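PDB 1W23: phosphoserine aminotransferase from Bacillus alcalophilus, which catalyses the reversible, pyridoxal-phosphate-dependent transamination that interconverts 3-phosphohydroxypyruvate and phosphoserine in serine biosynthesis. Local coordinates for residues D176-P181 and K196-S201. Residues are numbered along the deposited sequence; the frame is centred on the assembly and turned at random.
Sequences DILSRP and KNLGPS. With PLP (pyridoxal-5'-phosphate), chain J.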
loop_
_atom_site.group_PDB
_atom_site.type_symbol
_atom_site.label_atom_id
_atom_site.label_comp_id
_atom_site.label_asym_id
_atom_site.label_seq_id
_atom_site.Cartn_x
_atom_site.Cartn_y
_atom_site.Cartn_z
ATOM N N ASP A 176 11.031 -11.452 -11.089
ATOM C CA ASP A 176 11.648 -12.762 -10.903
ATOM C C ASP A 176 12.198 -13.014 -9.514
ATOM O O ASP A 176 12.795 -14.087 -9.297
ATOM C CB ASP A 176 12.721 -13.079 -11.953
ATOM C CG ASP A 176 14.036 -12.318 -11.784
ATOM O OD1 ASP A 176 14.065 -11.417 -10.897
ATOM O OD2 ASP A 176 14.983 -12.632 -12.548
ATOM N N ILE A 177 11.943 -12.178 -8.531
ATOM C CA ILE A 177 12.471 -12.468 -7.176
ATOM C C ILE A 177 11.908 -13.800 -6.660
ATOM O O ILE A 177 10.737 -14.099 -6.762
ATOM C CB ILE A 177 12.126 -11.328 -6.210
ATOM C CG1 ILE A 177 12.837 -11.488 -4.879
ATOM C CG2 ILE A 177 10.607 -11.116 -6.076
ATOM C CD1 ILE A 177 12.837 -10.262 -3.984
ATOM N N LEU A 178 12.804 -14.578 -6.071
ATOM C CA LEU A 178 12.430 -15.872 -5.449
ATOM C C LEU A 178 11.763 -16.828 -6.412
ATOM O O LEU A 178 10.964 -17.675 -6.058
ATOM C CB LEU A 178 11.634 -15.664 -4.157
ATOM C CG LEU A 178 11.503 -16.818 -3.194
ATOM C CD1 LEU A 178 12.671 -17.744 -3.094
ATOM C CD2 LEU A 178 11.079 -16.286 -1.808
ATOM N N SER A 179 12.261 -16.772 -7.675
ATOM C CA SER A 179 11.955 -17.792 -8.680
ATOM C C SER A 179 13.082 -18.816 -8.858
ATOM O O SER A 179 12.932 -19.745 -9.644
ATOM C CB SER A 179 11.672 -17.133 -10.023
ATOM O OG SER A 179 12.803 -16.442 -10.517
ATOM N N ARG A 180 14.164 -18.592 -8.139
ATOM C CA ARG A 180 15.412 -19.350 -8.246
ATOM C C ARG A 180 16.311 -18.930 -7.116
ATOM O O ARG A 180 16.117 -17.874 -6.517
ATOM C CB ARG A 180 16.078 -19.114 -9.615
ATOM C CG ARG A 180 16.272 -17.641 -9.945
ATOM C CD ARG A 180 16.740 -17.456 -11.385
ATOM N NE ARG A 180 16.844 -16.001 -11.635
ATOM C CZ ARG A 180 17.471 -15.476 -12.693
ATOM N NH1 ARG A 180 18.021 -16.239 -13.653
ATOM N NH2 ARG A 180 17.570 -14.134 -12.804
ATOM N N PRO A 181 17.366 -19.706 -6.841
ATOM C CA PRO A 181 18.345 -19.239 -5.843
ATOM C C PRO A 181 19.023 -17.951 -6.279
ATOM O O PRO A 181 19.171 -17.685 -7.471
ATOM C CB PRO A 181 19.339 -20.418 -5.748
ATOM C CG PRO A 181 18.530 -21.611 -6.189
ATOM C CD PRO A 181 17.696 -21.036 -7.348
ATOM N N LYS A 196 3.968 -10.172 -8.265
ATOM C CA LYS A 196 4.318 -11.161 -9.335
ATOM C C LYS A 196 4.657 -12.497 -8.709
ATOM O O LYS A 196 3.983 -13.464 -9.107
ATOM C CB LYS A 196 5.415 -10.562 -10.211
ATOM C CG LYS A 196 4.965 -9.566 -11.233
ATOM C CD LYS A 196 5.575 -8.162 -11.299
ATOM C CE LYS A 196 4.763 -7.209 -12.137
ATOM N NZ LYS A 196 5.389 -5.821 -12.486
ATOM N N ASN A 197 5.609 -12.649 -7.811
ATOM C CA ASN A 197 6.018 -13.902 -7.208
ATOM C C ASN A 197 5.870 -14.016 -5.717
ATOM O O ASN A 197 6.153 -15.106 -5.170
ATOM C CB ASN A 197 7.508 -14.147 -7.455
ATOM C CG ASN A 197 7.719 -14.941 -8.663
ATOM O OD1 ASN A 197 6.847 -15.596 -9.238
ATOM N ND2 ASN A 197 8.996 -14.940 -8.913
ATOM N N LEU A 198 5.426 -12.901 -5.084
ATOM C CA LEU A 198 5.421 -12.988 -3.650
ATOM C C LEU A 198 4.082 -12.833 -2.984
ATOM O O LEU A 198 3.949 -13.214 -1.829
ATOM C CB LEU A 198 6.398 -11.989 -3.081
ATOM C CG LEU A 198 7.834 -12.119 -3.561
ATOM C CD1 LEU A 198 8.684 -11.043 -2.887
ATOM C CD2 LEU A 198 8.372 -13.518 -3.293
ATOM N N GLY A 199 3.106 -12.276 -3.666
ATOM C CA GLY A 199 1.971 -11.923 -2.773
ATOM C C GLY A 199 1.109 -10.988 -3.631
ATOM O O GLY A 199 1.347 -10.737 -4.799
ATOM N N PRO A 200 0.175 -10.431 -2.996
ATOM C CA PRO A 200 -0.664 -9.441 -3.660
ATOM C C PRO A 200 0.046 -8.071 -3.649
ATOM O O PRO A 200 1.065 -7.808 -3.151
ATOM C CB PRO A 200 -1.994 -9.460 -2.882
ATOM C CG PRO A 200 -1.532 -9.711 -1.472
ATOM C CD PRO A 200 -0.473 -10.783 -1.681
ATOM N N SER A 201 -0.591 -7.192 -4.397
ATOM C CA SER A 201 -0.124 -5.813 -4.457
ATOM C C SER A 201 -0.312 -5.066 -3.178
ATOM O O SER A 201 -1.156 -5.428 -2.360
ATOM C CB SER A 201 -0.871 -5.106 -5.608
ATOM O OG SER A 201 -2.215 -4.935 -5.221
HETATM N N1 PLP J . 9.574 -3.044 -12.351
HETATM C C2 PLP J . 9.231 -4.227 -12.982
HETATM C C2A PLP J . 10.349 -5.072 -13.468
HETATM C C3 PLP J . 7.895 -4.572 -13.118
HETATM O O3 PLP J . 7.571 -5.707 -13.694
HETATM C C4 PLP J . 6.871 -3.685 -12.622
HETATM C C4A PLP J . 5.448 -4.105 -12.716
HETATM C C5 PLP J . 7.267 -2.501 -11.978
HETATM C C6 PLP J . 8.616 -2.200 -11.882
HETATM C C5A PLP J . 6.282 -1.497 -11.453
HETATM O O4P PLP J . 5.768 -1.977 -10.156
HETATM P P PLP J . 4.611 -1.111 -9.396
HETATM O O1P PLP J . 3.419 -1.101 -10.302
HETATM O O2P PLP J . 5.179 0.283 -9.173
HETATM O O3P PLP J . 4.463 -1.894 -8.101
#
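Asp176 O is gripped by two donors from one residue. Ser179 N, 3.2 Å from Asp176 O, closes the type II turn of Asp176-Ser179. Ser179 OG hydrogen-bonds Asp176 O at 2.7 Å, in the carbonyl plane on a lone pair.

The turn leaves Ile177 O to the other loop. Asn197 ND2 donates to Ile177 O at 2.9 Å, bent to 149° at the hydrogen. The oxygen lies near the amide plane, but the nitrogen sits above the carbonyl plane. Asn339 N holds the other end of the amide, Asn197 OD1.

Beside this bond, Leu198 CD1 meets Ile177 CG2 at 3.7 Å, and Leu198 CD2 meets Leu178 CB at 4.0 Å. Both pairs cross at about a right angle. Helix 241-256 packs on both leucines.

The far end of Lys196 runs to the cofactor. Lys196 NZ is covalently bonded to PLP C4A at 1.7 Å, longer than an imine but resembling the internal aldimine of this family. A very short 2.5 Å hydrogen bond from Lys196 NZ to PLP O3 holds it on the O3 side of the ring. Both ends of the buried Asn197 amide are satisfied, which holds the residue after Lys196 and probably helps position the lysine.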